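Long-range contact in iron-sulfur cluster assembly scaffold protein IscU (Streptococcus pyogenes, PDB 1SU0), which probably serves as a scaffold on which IscS assembles iron-sulfur clusters, which it then hands on to other proteins: residues D53-I58 with V79-K84. Residues are numbered along the deposited sequence; the frame is centred on the assembly and turned at random.
Sequences DKIEDI and VIGKSK
Residues 53-58 lead into and begin the outer strand 55-63. E56 and D57 both face K49 on strand 43-50, a classic beta bulge. Residues 79-84 link helix 66-79 to helix 84-97 and run roughly antiparallel to residues 53-58, with CA atoms 4.2 Å apart for I55 and G81 and 4.4 Å for K54 and S83. V79 ends its helix and starts a type II turn to K82. I55 and I58 point toward this turn and pack on V79, with V79 CG2 3.8 Å from I58 CD1. I80 (chi1 t, chi2 m) also packs on I58 and lays CD1 3.2 Å from E56 O. The turn sets the G81 backbone, at positive phi, against I55 O: G81 CA makes a CA-H...O contact with I55 O at 3.0 Å. K54 NZ forms a salt bridge with D51. S83 is the N-cap of the next helix, its OG hydrogen-bonded to E86 N. Away from the zinc site, the loop between two helices thus packs on the edge strand of the NifU-like alpha+beta fold.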
loop_
_atom_site.group_PDB
_atom_site.type_symbol
_atom_site.label_atom_id
_atom_site.label_comp_id
_atom_site.label_asym_id
_atom_site.label_seq_id
_atom_site.Cartn_x
_atom_site.Cartn_y
_atom_site.Cartn_z
ATOM N N ASP A 53 -18.713 -1.096 7.886
ATOM C CA ASP A 53 -17.929 -2.051 7.113
ATOM C C ASP A 53 -16.768 -1.318 6.408
ATOM O O ASP A 53 -15.796 -1.941 5.985
ATOM C CB ASP A 53 -18.839 -2.761 6.092
ATOM C CG ASP A 53 -18.296 -4.113 5.660
ATOM O OD1 ASP A 53 -18.437 -4.450 4.464
ATOM O OD2 ASP A 53 -17.715 -4.903 6.442
ATOM N N LYS A 54 -16.883 0.005 6.292
ATOM C CA LYS A 54 -15.874 0.832 5.644
ATOM C C LYS A 54 -14.658 1.096 6.535
ATOM O O LYS A 54 -14.648 0.756 7.716
ATOM C CB LYS A 54 -16.493 2.166 5.204
ATOM C CG LYS A 54 -16.589 3.240 6.300
ATOM C CD LYS A 54 -16.473 4.642 5.713
ATOM C CE LYS A 54 -16.677 5.720 6.768
ATOM N NZ LYS A 54 -18.123 5.880 7.144
ATOM N N ILE A 55 -13.641 1.718 5.944
ATOM C CA ILE A 55 -12.427 2.097 6.660
ATOM C C ILE A 55 -12.539 3.579 7.058
ATOM O O ILE A 55 -12.414 4.472 6.223
ATOM C CB ILE A 55 -11.166 1.804 5.794
ATOM C CG1 ILE A 55 -10.957 0.290 5.666
ATOM C CG2 ILE A 55 -9.915 2.452 6.384
ATOM C CD1 ILE A 55 -10.069 -0.130 4.508
ATOM N N GLU A 56 -12.829 3.818 8.337
ATOM C CA GLU A 56 -12.864 5.168 8.907
ATOM C C GLU A 56 -11.507 5.839 8.704
ATOM O O GLU A 56 -11.413 6.891 8.073
ATOM C CB GLU A 56 -13.211 5.108 10.411
ATOM C CG GLU A 56 -14.169 6.190 10.925
ATOM C CD GLU A 56 -13.499 7.516 11.264
ATOM O OE1 GLU A 56 -12.252 7.559 11.418
ATOM O OE2 GLU A 56 -14.236 8.525 11.396
ATOM N N ASP A 57 -10.461 5.213 9.238
ATOM C CA ASP A 57 -9.105 5.755 9.148
ATOM C C ASP A 57 -8.027 4.656 9.126
ATOM O O ASP A 57 -8.287 3.500 9.481
ATOM C CB ASP A 57 -8.846 6.755 10.295
ATOM C CG ASP A 57 -7.802 7.824 9.934
ATOM O OD1 ASP A 57 -7.118 8.326 10.856
ATOM O OD2 ASP A 57 -7.589 8.223 8.764
ATOM N N ILE A 58 -6.825 5.048 8.701
ATOM C CA ILE A 58 -5.690 4.138 8.530
ATOM C C ILE A 58 -4.354 4.860 8.730
ATOM O O ILE A 58 -4.226 6.052 8.430
ATOM C CB ILE A 58 -5.751 3.485 7.128
ATOM C CG1 ILE A 58 -4.731 2.365 6.991
ATOM C CG2 ILE A 58 -5.607 4.534 5.995
ATOM C CD1 ILE A 58 -5.025 1.469 5.800
ATOM N N VAL A 79 -7.249 3.159 -0.219
ATOM C CA VAL A 79 -8.184 2.274 0.461
ATOM C C VAL A 79 -9.046 2.981 1.505
ATOM O O VAL A 79 -10.041 2.422 1.978
ATOM C CB VAL A 79 -7.443 1.086 1.125
ATOM C CG1 VAL A 79 -6.616 0.336 0.089
ATOM C CG2 VAL A 79 -6.596 1.537 2.294
ATOM N N ILE A 80 -8.656 4.200 1.862
ATOM C CA ILE A 80 -9.289 4.911 2.953
ATOM C C ILE A 80 -10.758 5.108 2.601
ATOM O O ILE A 80 -11.107 5.742 1.598
ATOM C CB ILE A 80 -8.524 6.250 3.272
ATOM C CG1 ILE A 80 -8.840 6.762 4.686
ATOM C CG2 ILE A 80 -8.775 7.324 2.225
ATOM C CD1 ILE A 80 -10.284 6.791 5.044
ATOM N N GLY A 81 -11.606 4.503 3.428
ATOM C CA GLY A 81 -13.045 4.629 3.329
ATOM C C GLY A 81 -13.648 3.721 2.299
ATOM O O GLY A 81 -14.587 4.146 1.619
ATOM N N LYS A 82 -13.168 2.475 2.199
ATOM C CA LYS A 82 -13.620 1.586 1.120
ATOM C C LYS A 82 -14.533 0.447 1.574
ATOM O O LYS A 82 -15.754 0.604 1.505
ATOM C CB LYS A 82 -12.430 1.057 0.310
ATOM C CG LYS A 82 -11.791 2.112 -0.592
ATOM C CD LYS A 82 -12.649 2.412 -1.812
ATOM C CE LYS A 82 -11.938 3.310 -2.797
ATOM N NZ LYS A 82 -11.723 4.649 -2.212
ATOM N N SER A 83 -13.982 -0.683 2.018
ATOM C CA SER A 83 -14.793 -1.875 2.322
ATOM C C SER A 83 -13.918 -3.118 2.328
ATOM O O SER A 83 -13.066 -3.277 1.456
ATOM C CB SER A 83 -15.980 -2.032 1.311
ATOM O OG SER A 83 -16.233 -3.364 0.895
ATOM N N LYS A 84 -14.128 -4.005 3.299
ATOM C CA LYS A 84 -13.423 -5.288 3.317
ATOM C C LYS A 84 -13.207 -5.741 1.875
ATOM O O LYS A 84 -12.075 -6.008 1.457
ATOM C CB LYS A 84 -14.181 -6.382 4.127
ATOM C CG LYS A 84 -15.409 -7.103 3.433
ATOM C CD LYS A 84 -16.022 -8.158 4.349
ATOM C CE LYS A 84 -17.029 -9.033 3.626
ATOM N NZ LYS A 84 -17.814 -9.912 4.561
#